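Local coordinates for peptidase M3B, oligoendopeptidase F (PDB 2QR4), which probably cleaves short peptides at internal bonds as a zinc-dependent metallopeptidase of family M3, at residues A[12-16]-A[80-84]; A[53-58]-A[73-78]; A[195-199]-A[483-487]; A[270-274]-A[283-289]; A[307-312]-A[406-410]. All coordinates share one frame; numbering follows the deposited sequence.

Contact 1 (A[12-16]-A[80-84]); sequences YLELS and LFSKV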
# COMPACT_ATOMS: atom_id res chain seq x y z
N TYR A 12 -14.97 3.02 22.09
CA TYR A 12 -15.43 3.26 20.73
C TYR A 12 -16.84 3.81 20.78
O TYR A 12 -17.18 4.77 20.10
CB TYR A 12 -15.42 1.97 19.90
CG TYR A 12 -16.21 2.08 18.60
CD1 TYR A 12 -15.58 2.42 17.40
CD2 TYR A 12 -17.59 1.86 18.58
CE1 TYR A 12 -16.30 2.54 16.21
CE2 TYR A 12 -18.32 1.98 17.40
CZ TYR A 12 -17.68 2.32 16.22
OH TYR A 12 -18.41 2.44 15.06
N LEU A 13 -17.68 3.18 21.60
CA LEU A 13 -19.07 3.55 21.68
C LEU A 13 -19.19 4.97 22.22
O LEU A 13 -20.02 5.75 21.75
CB LEU A 13 -19.78 2.57 22.61
CG LEU A 13 -21.15 2.05 22.20
CD1 LEU A 13 -21.14 1.63 20.74
CD2 LEU A 13 -21.55 0.89 23.08
N GLU A 14 -18.36 5.30 23.20
CA GLU A 14 -18.43 6.61 23.84
C GLU A 14 -17.93 7.70 22.91
O GLU A 14 -18.56 8.74 22.77
CB GLU A 14 -17.64 6.62 25.15
CG GLU A 14 -18.25 5.73 26.22
CD GLU A 14 -17.27 5.36 27.32
OE1 GLU A 14 -17.56 4.42 28.08
OE2 GLU A 14 -16.20 5.98 27.40
N LEU A 15 -16.80 7.46 22.25
CA LEU A 15 -16.29 8.44 21.31
C LEU A 15 -17.25 8.63 20.13
O LEU A 15 -17.48 9.76 19.71
CB LEU A 15 -14.92 8.03 20.82
CG LEU A 15 -13.75 8.62 21.59
CD1 LEU A 15 -14.20 9.31 22.87
CD2 LEU A 15 -12.74 7.53 21.88
N SER A 16 -17.81 7.53 19.63
CA SER A 16 -18.78 7.57 18.53
C SER A 16 -20.01 8.39 18.85
O SER A 16 -20.52 9.10 18.00
CB SER A 16 -19.24 6.17 18.14
OG SER A 16 -18.23 5.48 17.44
N LEU A 80 -11.87 4.29 13.50
CA LEU A 80 -12.37 5.27 14.48
C LEU A 80 -11.62 6.58 14.30
O LEU A 80 -12.23 7.64 14.28
CB LEU A 80 -12.12 4.78 15.91
CG LEU A 80 -13.07 5.05 17.08
CD1 LEU A 80 -12.25 5.36 18.30
CD2 LEU A 80 -14.07 6.16 16.82
N PHE A 81 -10.29 6.49 14.17
CA PHE A 81 -9.45 7.68 14.04
C PHE A 81 -9.82 8.50 12.81
O PHE A 81 -10.04 9.71 12.90
CB PHE A 81 -7.98 7.30 14.00
CG PHE A 81 -7.05 8.45 14.25
CD1 PHE A 81 -7.25 9.28 15.35
CD2 PHE A 81 -5.99 8.70 13.41
CE1 PHE A 81 -6.39 10.35 15.60
CE2 PHE A 81 -5.13 9.76 13.65
CZ PHE A 81 -5.32 10.59 14.74
N SER A 82 -9.89 7.84 11.66
CA SER A 82 -10.31 8.53 10.43
C SER A 82 -11.73 9.07 10.54
O SER A 82 -12.01 10.17 10.08
CB SER A 82 -10.15 7.65 9.18
OG SER A 82 -10.69 6.36 9.39
N LYS A 83 -12.61 8.32 11.19
CA LYS A 83 -13.97 8.79 11.35
C LYS A 83 -14.01 10.08 12.18
O LYS A 83 -14.68 11.04 11.82
CB LYS A 83 -14.85 7.72 11.99
CG LYS A 83 -16.30 8.17 12.13
CD LYS A 83 -17.23 7.05 12.55
CE LYS A 83 -17.26 6.88 14.06
NZ LYS A 83 -18.21 5.81 14.47
N VAL A 84 -13.26 10.08 13.28
CA VAL A 84 -13.15 11.24 14.16
C VAL A 84 -12.44 12.42 13.47
O VAL A 84 -12.92 13.55 13.51
CB VAL A 84 -12.40 10.88 15.47
CG1 VAL A 84 -11.99 12.13 16.22
CG2 VAL A 84 -13.27 10.01 16.35

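Contact 2 (A[53-58]-A[73-78]); sequences IYVYAH and LYARAS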
# COMPACT_ATOMS: atom_id res chain seq x y z
N ILE A 53 -6.11 6.04 21.97
CA ILE A 53 -6.52 4.72 21.54
C ILE A 53 -5.79 4.28 20.26
O ILE A 53 -5.34 3.15 20.16
CB ILE A 53 -8.03 4.71 21.26
CG1 ILE A 53 -8.81 5.06 22.53
CG2 ILE A 53 -8.50 3.37 20.69
CD1 ILE A 53 -10.28 5.28 22.26
N TYR A 54 -5.69 5.17 19.29
CA TYR A 54 -4.96 4.82 18.08
C TYR A 54 -3.49 4.43 18.36
O TYR A 54 -3.06 3.30 18.06
CB TYR A 54 -5.01 5.95 17.07
CG TYR A 54 -4.18 5.67 15.85
CD1 TYR A 54 -4.72 4.97 14.77
CD2 TYR A 54 -2.85 6.09 15.77
CE1 TYR A 54 -3.97 4.72 13.64
CE2 TYR A 54 -2.09 5.82 14.65
CZ TYR A 54 -2.65 5.14 13.59
OH TYR A 54 -1.89 4.87 12.49
N VAL A 55 -2.73 5.36 18.94
CA VAL A 55 -1.34 5.13 19.30
C VAL A 55 -1.16 3.81 20.06
O VAL A 55 -0.25 3.03 19.77
CB VAL A 55 -0.79 6.31 20.12
CG1 VAL A 55 0.42 5.89 20.96
CG2 VAL A 55 -0.45 7.47 19.20
N TYR A 56 -2.06 3.54 21.00
CA TYR A 56 -1.98 2.31 21.78
C TYR A 56 -2.15 1.06 20.93
O TYR A 56 -1.40 0.09 21.08
CB TYR A 56 -3.04 2.30 22.88
CG TYR A 56 -3.07 1.00 23.64
CD1 TYR A 56 -1.96 0.58 24.38
CD2 TYR A 56 -4.20 0.18 23.62
CE1 TYR A 56 -1.98 -0.62 25.09
CE2 TYR A 56 -4.23 -1.02 24.33
CZ TYR A 56 -3.11 -1.42 25.06
OH TYR A 56 -3.12 -2.60 25.76
N ALA A 57 -3.16 1.06 20.07
CA ALA A 57 -3.44 -0.11 19.25
C ALA A 57 -2.31 -0.33 18.23
O ALA A 57 -1.96 -1.46 17.92
CB ALA A 57 -4.76 0.06 18.54
N HIS A 58 -1.76 0.77 17.73
CA HIS A 58 -0.68 0.72 16.77
C HIS A 58 0.52 0.07 17.46
O HIS A 58 1.14 -0.84 16.90
CB HIS A 58 -0.34 2.13 16.31
CG HIS A 58 0.63 2.20 15.18
ND1 HIS A 58 0.29 2.69 13.93
CD2 HIS A 58 1.94 1.85 15.10
CE1 HIS A 58 1.34 2.64 13.14
NE2 HIS A 58 2.36 2.14 13.82
N LEU A 73 -7.76 -5.13 16.41
CA LEU A 73 -7.84 -3.98 17.30
C LEU A 73 -7.32 -2.74 16.57
O LEU A 73 -7.96 -1.68 16.59
CB LEU A 73 -7.02 -4.24 18.55
CG LEU A 73 -7.56 -3.81 19.91
CD1 LEU A 73 -7.30 -2.33 20.15
CD2 LEU A 73 -9.04 -4.13 20.02
N TYR A 74 -6.18 -2.89 15.91
CA TYR A 74 -5.54 -1.79 15.19
C TYR A 74 -6.41 -1.29 14.03
O TYR A 74 -6.55 -0.09 13.80
CB TYR A 74 -4.14 -2.21 14.72
CG TYR A 74 -3.42 -1.16 13.90
CD1 TYR A 74 -3.32 0.16 14.35
CD2 TYR A 74 -2.83 -1.49 12.69
CE1 TYR A 74 -2.67 1.12 13.59
CE2 TYR A 74 -2.17 -0.53 11.93
CZ TYR A 74 -2.09 0.77 12.38
OH TYR A 74 -1.43 1.71 11.63
N ALA A 75 -7.01 -2.22 13.29
CA ALA A 75 -7.94 -1.86 12.24
C ALA A 75 -9.15 -1.10 12.79
O ALA A 75 -9.51 -0.05 12.28
CB ALA A 75 -8.39 -3.12 11.49
N ARG A 76 -9.78 -1.61 13.85
CA ARG A 76 -10.92 -0.90 14.42
C ARG A 76 -10.51 0.49 14.89
O ARG A 76 -11.26 1.46 14.70
CB ARG A 76 -11.59 -1.70 15.56
CG ARG A 76 -12.26 -2.98 15.08
CD ARG A 76 -13.10 -3.66 16.15
NE ARG A 76 -14.21 -4.41 15.55
CZ ARG A 76 -14.25 -5.73 15.36
NH1 ARG A 76 -15.32 -6.29 14.80
NH2 ARG A 76 -13.23 -6.51 15.74
N ALA A 77 -9.31 0.62 15.44
CA ALA A 77 -8.84 1.92 15.93
C ALA A 77 -8.50 2.87 14.81
O ALA A 77 -8.68 4.09 14.95
CB ALA A 77 -7.66 1.76 16.90
N SER A 78 -8.02 2.34 13.68
CA SER A 78 -7.76 3.19 12.52
C SER A 78 -9.05 3.75 11.94
O SER A 78 -9.12 4.94 11.64
CB SER A 78 -6.95 2.48 11.44
OG SER A 78 -5.69 2.12 11.96

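Contact 3 (A[195-199]-A[483-487]); sequences AAFKG and DPEIK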
# COMPACT_ATOMS: atom_id res chain seq x y z
N ALA A 195 27.75 -15.34 7.30
CA ALA A 195 26.63 -16.18 6.91
C ALA A 195 25.28 -15.56 7.30
O ALA A 195 24.32 -15.67 6.55
CB ALA A 195 26.80 -17.57 7.52
N ALA A 196 25.22 -14.90 8.46
CA ALA A 196 24.00 -14.22 8.92
C ALA A 196 23.68 -13.06 8.01
O ALA A 196 22.53 -12.87 7.63
CB ALA A 196 24.15 -13.70 10.36
N PHE A 197 24.70 -12.30 7.68
CA PHE A 197 24.57 -11.12 6.83
C PHE A 197 24.04 -11.53 5.46
O PHE A 197 23.04 -10.98 5.00
CB PHE A 197 25.94 -10.44 6.74
CG PHE A 197 25.99 -9.25 5.83
CD1 PHE A 197 25.63 -7.99 6.29
CD2 PHE A 197 26.44 -9.38 4.52
CE1 PHE A 197 25.70 -6.88 5.46
CE2 PHE A 197 26.50 -8.28 3.68
CZ PHE A 197 26.13 -7.03 4.15
N LYS A 198 24.67 -12.52 4.83
CA LYS A 198 24.25 -13.02 3.50
C LYS A 198 22.90 -13.72 3.49
O LYS A 198 22.14 -13.61 2.52
CB LYS A 198 25.32 -13.94 2.90
CG LYS A 198 26.42 -13.16 2.22
CD LYS A 198 27.71 -13.92 2.02
CE LYS A 198 28.75 -12.94 1.50
NZ LYS A 198 30.07 -13.59 1.35
N GLY A 199 22.60 -14.44 4.56
CA GLY A 199 21.29 -15.07 4.71
C GLY A 199 20.18 -14.02 4.75
O GLY A 199 19.19 -14.13 4.02
N ASP A 483 30.15 -4.39 -0.49
CA ASP A 483 29.36 -5.61 -0.47
C ASP A 483 28.11 -5.41 -1.33
O ASP A 483 27.39 -4.43 -1.16
CB ASP A 483 28.92 -5.95 0.96
CG ASP A 483 30.10 -6.32 1.86
OD1 ASP A 483 30.81 -7.30 1.55
OD2 ASP A 483 30.29 -5.64 2.90
N PRO A 484 27.85 -6.33 -2.27
CA PRO A 484 26.63 -6.20 -3.09
C PRO A 484 25.36 -6.26 -2.24
O PRO A 484 24.35 -5.64 -2.59
CB PRO A 484 26.69 -7.38 -4.07
CG PRO A 484 27.86 -8.23 -3.65
CD PRO A 484 28.69 -7.49 -2.63
N GLU A 485 25.42 -6.97 -1.13
CA GLU A 485 24.23 -7.14 -0.31
C GLU A 485 23.72 -5.81 0.23
O GLU A 485 22.51 -5.61 0.38
CB GLU A 485 24.51 -8.12 0.82
CG GLU A 485 24.73 -9.58 0.37
CD GLU A 485 26.16 -9.89 -0.03
OE1 GLU A 485 27.03 -8.98 0.01
OE2 GLU A 485 26.42 -11.05 -0.37
N ILE A 486 24.63 -4.89 0.52
CA ILE A 486 24.24 -3.69 1.24
C ILE A 486 23.48 -2.71 0.37
O ILE A 486 22.93 -1.74 0.86
CB ILE A 486 25.45 -2.98 1.88
CG1 ILE A 486 25.01 -2.25 3.14
CG2 ILE A 486 26.11 -2.02 0.90
CD1 ILE A 486 24.73 -3.20 4.29
N LYS A 487 23.44 -2.96 -0.94
CA LYS A 487 22.62 -2.13 -1.82
C LYS A 487 21.14 -2.22 -1.47
O LYS A 487 20.35 -1.35 -1.84
CB LYS A 487 22.83 -2.52 -3.29
CG LYS A 487 24.24 -2.34 -3.77
CD LYS A 487 24.44 -2.94 -5.15
CE LYS A 487 23.68 -2.18 -6.19
NZ LYS A 487 24.23 -2.46 -7.55

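Contact 4 (A[270-274]-A[283-289]); sequences RKRLL and DLYTPVL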
# COMPACT_ATOMS: atom_id res chain seq x y z
N ARG A 270 39.54 0.34 12.38
CA ARG A 270 38.85 -0.93 12.60
C ARG A 270 39.43 -2.09 11.74
O ARG A 270 39.54 -3.22 12.21
CB ARG A 270 37.35 -0.76 12.41
CG ARG A 270 36.56 -2.04 12.27
CD ARG A 270 35.05 -1.75 12.26
NE ARG A 270 34.57 -1.38 13.59
CZ ARG A 270 34.09 -2.25 14.47
NH1 ARG A 270 33.68 -1.84 15.65
NH2 ARG A 270 34.02 -3.55 14.17
N LYS A 271 39.83 -1.80 10.51
CA LYS A 271 40.43 -2.83 9.66
C LYS A 271 41.73 -3.32 10.28
O LYS A 271 41.96 -4.52 10.40
CB LYS A 271 40.67 -2.31 8.25
CG LYS A 271 41.39 -3.28 7.33
CD LYS A 271 41.16 -2.86 5.87
CE LYS A 271 42.09 -3.58 4.89
NZ LYS A 271 41.77 -3.17 3.50
N ARG A 272 42.56 -2.38 10.69
CA ARG A 272 43.79 -2.71 11.39
C ARG A 272 43.56 -3.53 12.65
O ARG A 272 44.25 -4.52 12.87
CB ARG A 272 44.59 -1.45 11.73
CG ARG A 272 45.44 -0.91 10.57
CD ARG A 272 46.47 0.13 11.05
NE ARG A 272 45.82 1.31 11.61
CZ ARG A 272 45.39 2.35 10.90
NH1 ARG A 272 45.55 2.37 9.58
NH2 ARG A 272 44.80 3.38 11.50
N LEU A 273 42.60 -3.13 13.47
CA LEU A 273 42.37 -3.84 14.73
C LEU A 273 41.93 -5.28 14.51
O LEU A 273 42.41 -6.19 15.19
CB LEU A 273 41.37 -3.09 15.62
CG LEU A 273 41.92 -1.82 16.29
CD1 LEU A 273 40.84 -1.12 17.12
CD2 LEU A 273 43.09 -2.15 17.17
N LEU A 274 41.03 -5.50 13.54
CA LEU A 274 40.55 -6.84 13.21
C LEU A 274 41.59 -7.66 12.47
O LEU A 274 41.58 -8.88 12.54
CB LEU A 274 39.26 -6.79 12.38
CG LEU A 274 38.05 -6.30 13.18
CD1 LEU A 274 36.86 -6.19 12.30
CD2 LEU A 274 37.78 -7.24 14.36
N ASP A 283 31.53 -6.81 9.22
CA ASP A 283 32.58 -6.72 10.24
C ASP A 283 32.48 -5.48 11.13
O ASP A 283 33.35 -5.28 11.98
CB ASP A 283 33.97 -6.71 9.59
CG ASP A 283 34.29 -8.01 8.88
OD1 ASP A 283 33.95 -9.09 9.42
OD2 ASP A 283 34.90 -7.94 7.78
N LEU A 284 31.47 -4.64 10.93
CA LEU A 284 31.46 -3.33 11.60
C LEU A 284 30.81 -3.30 12.97
O LEU A 284 30.90 -2.29 13.67
CB LEU A 284 30.81 -2.25 10.71
CG LEU A 284 31.33 -2.07 9.28
CD1 LEU A 284 30.80 -0.79 8.68
CD2 LEU A 284 32.84 -2.08 9.22
N TYR A 285 30.16 -4.39 13.38
CA TYR A 285 29.39 -4.36 14.63
C TYR A 285 29.94 -5.30 15.67
O TYR A 285 29.37 -5.44 16.74
CB TYR A 285 27.91 -4.66 14.36
CG TYR A 285 27.34 -3.77 13.29
CD1 TYR A 285 27.40 -4.14 11.95
CD2 TYR A 285 26.76 -2.55 13.61
CE1 TYR A 285 26.88 -3.32 10.95
CE2 TYR A 285 26.24 -1.72 12.62
CZ TYR A 285 26.30 -2.11 11.30
OH TYR A 285 25.79 -1.29 10.32
N THR A 286 31.06 -5.95 15.35
CA THR A 286 31.72 -6.85 16.28
C THR A 286 32.76 -6.05 17.10
O THR A 286 33.34 -5.10 16.59
CB THR A 286 32.37 -8.03 15.50
OG1 THR A 286 32.78 -9.07 16.40
CG2 THR A 286 33.57 -7.57 14.68
N PRO A 287 32.98 -6.42 18.37
CA PRO A 287 33.88 -5.62 19.24
C PRO A 287 35.31 -5.63 18.74
O PRO A 287 35.84 -6.68 18.38
CB PRO A 287 33.82 -6.35 20.58
CG PRO A 287 32.55 -7.17 20.52
CD PRO A 287 32.42 -7.58 19.09
N VAL A 288 35.94 -4.45 18.68
CA VAL A 288 37.33 -4.39 18.24
C VAL A 288 38.28 -4.41 19.43
O VAL A 288 39.45 -4.75 19.27
CB VAL A 288 37.62 -3.14 17.40
CG1 VAL A 288 36.89 -3.21 16.07
CG2 VAL A 288 37.26 -1.88 18.17
N LEU A 289 37.79 -4.04 20.61
CA LEU A 289 38.63 -4.01 21.81
C LEU A 289 38.23 -5.04 22.88
O LEU A 289 39.10 -5.63 23.53
CB LEU A 289 38.72 -2.59 22.40
CG LEU A 289 39.92 -1.72 21.96
CD1 LEU A 289 41.14 -2.56 21.64
CD2 LEU A 289 39.62 -0.82 20.79

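Contact 5 (A[307-312]-A[406-410]); sequences EALKPM and ILTEY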
# COMPACT_ATOMS: atom_id res chain seq x y z
N GLU A 307 30.08 11.41 40.98
CA GLU A 307 31.32 12.14 40.92
C GLU A 307 31.50 12.75 39.54
O GLU A 307 31.88 13.91 39.41
CB GLU A 307 32.50 11.24 41.28
CG GLU A 307 33.68 12.01 41.82
CD GLU A 307 34.77 11.11 42.34
OE1 GLU A 307 34.85 9.95 41.86
OE2 GLU A 307 35.54 11.55 43.22
N ALA A 308 31.20 11.95 38.52
CA ALA A 308 31.29 12.42 37.14
C ALA A 308 30.32 13.57 36.86
O ALA A 308 30.68 14.55 36.22
CB ALA A 308 31.05 11.27 36.18
N LEU A 309 29.10 13.45 37.38
CA LEU A 309 28.06 14.45 37.15
C LEU A 309 28.24 15.74 37.97
O LEU A 309 27.48 16.68 37.81
CB LEU A 309 26.68 13.85 37.44
CG LEU A 309 26.00 13.07 36.32
CD1 LEU A 309 26.97 12.64 35.24
CD2 LEU A 309 25.26 11.87 36.89
N LYS A 310 29.26 15.80 38.82
CA LYS A 310 29.48 16.98 39.64
C LYS A 310 29.43 18.32 38.87
O LYS A 310 28.82 19.28 39.36
CB LYS A 310 30.78 16.87 40.45
CG LYS A 310 30.88 17.84 41.62
CD LYS A 310 32.06 17.52 42.52
CE LYS A 310 31.99 16.09 43.05
NZ LYS A 310 33.19 15.71 43.87
N PRO A 311 30.05 18.40 37.68
CA PRO A 311 29.99 19.62 36.86
C PRO A 311 28.56 20.10 36.62
O PRO A 311 28.35 21.26 36.26
CB PRO A 311 30.63 19.19 35.54
CG PRO A 311 31.56 18.10 35.91
CD PRO A 311 30.88 17.36 37.03
N MSE A 312 27.59 19.21 36.80
CA MSE A 312 26.18 19.58 36.73
C MSE A 312 25.77 20.53 37.85
O MSE A 312 24.77 21.24 37.73
CB MSE A 312 25.30 18.33 36.79
CG MSE A 312 25.42 17.39 35.60
SE MSE A 312 25.14 18.29 33.90
CE MSE A 312 23.79 19.59 34.44
N ILE A 406 29.37 13.68 29.66
CA ILE A 406 30.04 14.16 30.85
C ILE A 406 30.76 13.01 31.56
O ILE A 406 31.85 13.20 32.09
CB ILE A 406 29.06 14.90 31.77
CG1 ILE A 406 28.64 16.22 31.12
CG2 ILE A 406 29.69 15.18 33.13
CD1 ILE A 406 27.57 16.97 31.91
N LEU A 407 30.17 11.82 31.53
CA LEU A 407 30.84 10.64 32.11
C LEU A 407 32.04 10.20 31.28
O LEU A 407 33.08 9.82 31.83
CB LEU A 407 29.87 9.47 32.27
CG LEU A 407 30.58 8.13 32.45
CD1 LEU A 407 31.12 7.98 33.87
CD2 LEU A 407 29.67 6.98 32.09
N THR A 408 31.90 10.22 29.95
CA THR A 408 33.04 9.92 29.08
C THR A 408 34.23 10.83 29.35
O THR A 408 35.34 10.36 29.55
CB THR A 408 32.67 10.06 27.61
OG1 THR A 408 31.65 9.11 27.28
CG2 THR A 408 33.91 9.82 26.75
N GLU A 409 33.98 12.13 29.37
CA GLU A 409 35.06 13.07 29.65
C GLU A 409 35.66 12.79 31.01
O GLU A 409 36.88 12.78 31.16
CB GLU A 409 34.56 14.52 29.58
CG GLU A 409 35.63 15.57 29.91
CD GLU A 409 36.79 15.54 28.92
OE1 GLU A 409 36.57 15.16 27.75
OE2 GLU A 409 37.93 15.88 29.30
N TYR A 410 34.80 12.56 32.01
CA TYR A 410 35.31 12.31 33.36
C TYR A 410 36.26 11.10 33.40
O TYR A 410 37.30 11.15 34.05
CB TYR A 410 34.17 12.13 34.36
CG TYR A 410 34.65 11.73 35.73
CD1 TYR A 410 35.31 12.64 36.54
CD2 TYR A 410 34.47 10.44 36.21
CE1 TYR A 410 35.76 12.28 37.78
CE2 TYR A 410 34.93 10.07 37.44
CZ TYR A 410 35.58 10.99 38.23
OH TYR A 410 36.04 10.64 39.48

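Contact 1 (A[12-16]-A[80-84])
Tyr12 and Ser16 meet Leu80 and Lys83 in a helix-to-helix contact within the helical N-terminal part of the chain, where helix 4-18 and helix 68-87 belong to a three-helix cluster with helix 33-63. The two segments run almost parallel, at 9°, and their axes come no closer than 11.3 Å, so side chains rather than backbones bridge the gap. Helix 33-63 accounts for part of this spacing: Leu15 packs on Gln49 and Ile53, and Val84 rests on Thr50 of the same helix.

The apolar layer centres on Leu80, whose branch point meets the tyrosine ring obliquely, with Leu80 CG 3.6 Å from Tyr12 CD1. One methyl of the same leucine also meets Leu15, Leu80 CD1 lying 4.2 Å from Leu15 CD2. Beyond the leucine, Lys83 reaches over from helix 68-87, its chain leaving trans to the main-chain nitrogen (chi1 -178°) and kinking at chi3, so that the ammonium group arrives beside the hydroxyls of Tyr12 and Ser16. The lysine side chain crosses that of Tyr12 at about a right angle. The firm bond goes from Lys83 NZ to Ser16 OG, at 3.0 Å; a second, weak one reaches Tyr12 OH at 3.4 Å. Polar contacts thus border a buried leucine pair.

Ser16 is itself held to its own helix. Its hydroxyl lies over one face of the Tyr12 ring, toward its rim, and Ser16 OG donates to Tyr12 O at 2.9 Å from above the carbonyl plane, while Ser16 N approaches that oxygen from the opposite face.

Contact 2 (A[53-58]-A[73-78])
Tyr74 OH, which is hydrogen-bonded to Asp151 OD1, sits at the centre of a small polar knot, 3.0 Å from His58 ND1 and 3.3 Å from Tyr54 OH. The imidazole in turn gives a weak bond within its own helix, from His58 ND1 to Tyr54 OH at 3.4 Å.

Three rings gather round this knot as an aromatic cluster. His58 and Tyr74 lie side by side and point the same way, their planes 81° apart. The Tyr54 ring is turned 51° from that of Tyr74, and its CE1 comes 3.8 Å from Tyr74 CE1; Ser78 OG stands at the edge of the Tyr54 ring.

Next to this cluster, segments 53-58 and 73-78, on antiparallel helices 33-63 and 68-87, pack closely, their axes 8.6 Å apart. Small residues permit this approach: Ala57 CB touches Ala77 CB at 3.7 Å, and Leu73 CD1 lies 3.8 Å from Ala57 CB. Arg76, on the outer side of helix 68-87, packs on Pro458 of the second subunit.

The helical hairpin thus has an apolar alanine seam flanked by a polar aromatic cluster, and the Asp151 carboxylate would probably polarise the Tyr74 hydroxyl and so favour a fixed orientation for it.

Contact 3 (A[195-199]-A[483-487])
A turn of helix, residues 195-199, faces the 3-10 turn 485-487 and the loop residues leading into it, with the closest backbones at Lys198 and Glu485, whose CA atoms are 7.0 Å apart. At that separation the contact is made by side chains, chiefly the Phe197 ring and the folded Glu485 chain.

Phe197 extends across the gap because a chi1 of 177° swings the ring away from its own N. The far end of the ring does the touching: Phe197 CE2 rests 3.5 Å from Glu485 CB, and Phe197 CE1 lies 4.0 Å from Ile486 CD1. That isoleucine methyl sits at the ring edge, in the ring plane, whereas Glu485 comes in obliquely, with its carboxylate turned 64° from the ring. A bend at chi2 (86°) folds the glutamate back, bringing its carboxylate obliquely across the aliphatic part of Lys198.

This pair is not an ion pair in contact. Glu485 OE2 is 3.3 Å from Lys198 CG, but 4.8 Å from Lys198 NZ, which forms its salt bridge with Glu194 one turn earlier in the helix. The opposite charges could still attract weakly at this range. Asp483 adds its CB beside the ring, while its carboxylate turns elsewhere, accepting bonds from Met281 N and His280 ND1.

The phenylalanine is therefore enclosed from several parts of the fold: Tyr201 of its own helix 190-206, Tyr181 of helix 178-185 and the loop residues Met281 and Tyr282 meet it as well, and Ile486 leads on to Asn472 of helix 461-476.

Contact 4 (A[270-274]-A[283-289])
The guanidinium of Arg270 lies sandwiched between two parts of the loop 283-289: Leu284 O stands over the centre of one face, 3.3 Å from Arg270 CZ, and Val288 CG1 over the centre of the opposite face, 3.4 Å from the same carbon. The valine crosses the arginine at about a right angle. A kink at chi3 (-73°) turns the end of the arginine chain into this slot, where backbone carbonyls meet it at the edge. Arg270 NH2 donates to Thr286 O at 3.0 Å, close to the guanidinium plane and in the plane of the carbonyl, with an N-H...O angle of 160°. Weaker bonds run from Arg270 NH2 to Asp283 O at 2.9 Å, strongly bent, and from Arg270 NH1 to Thr286 O. Leu284 O, by contrast, sits above the flat group, where it receives no hydrogen bond from it.

Two leucines extend the contact along the helix. Leu273 crosses Val288 nearly perpendicularly, Leu273 CD1 meeting Val288 CG2 at 3.8 Å, and the same methyl touches Leu289. Leu274 passes obliquely over Asp283, its CD1 lying 3.6 Å from Asp283 O.

The chain leaving helix 260-274 thus folds back round the final turn of that helix. Asp283 ties this loop by salt bridges to Arg190 and Arg193 of helix 190-206, while Tyr285, Val288 and Leu289 lean on the long helix 418-454.

Contact 5 (A[307-312]-A[406-410])
Ala308 lies against one face of the Tyr410 ring, its CA 4.0 Å from the ring centroid and 22° off the normal, a CH-pi contact displaced toward the rim. Ala308 CB also meets this ring, 3.5 Å from Tyr410 CD2. The hydroxyl reaches past the alanine to the preceding residue, where Tyr410 OH gives Glu307 OE1 a hydrogen bond that is short, 2.7 Å, but weak in geometry. The two side chains cross obliquely, with carboxylate and ring planes 43° apart, and the carboxylate is carried there by an extended glutamate chain.

At the other end of the contact Ile406 spreads its two branches. Its CG2 packs 3.3 Å from Ala308 O and also meets Leu309 and Pro311. CD1 points to the selenium of Met312, a selenomethionine here, with Met312 SE and Ile406 CD1 3.4 Å apart. Leu407 completes the apolar side, its CD1 resting 4.0 Å from Ala308 CB.

The segment 307-312, where helix 302-308 gives way, after Leu309, to a 3-10 turn, thus covers one side of helix 394-414. Leu309 packs on Val368 and Met371 of helix 361-379; Met371 lies within the HEXXH sequence of zinc peptidases, so this packing adjoins the helix that probably carries the metal ligands. Ile519 of helix 503-520 touches Pro311 and Met312, and helix 526-536 adds Leu527 and Tyr530 beside the selenomethionine.

Contacts 1 and 2 form one unit: they share helix 68-87, their centres are about 11 Å apart, and Leu15 packs on Ile53, so that helices 4-18, 33-63 and 68-87 make a compact N-terminal cluster. Contact 2 falls within the chain span of contact 1. The other three come later, in the peptidase M3 range. Contact 3 joins residues nearly 300 positions apart, and contacts 4 and 5 follow each other inside that span. Contacts 3 and 4 are neighbours, their centres about 18 Å apart; that of contact 5 is about 28 Å from contact 4's and about 50 Å from contact 1's. The N-terminal pair thus lies across the chain's centre from contacts 4 and 5.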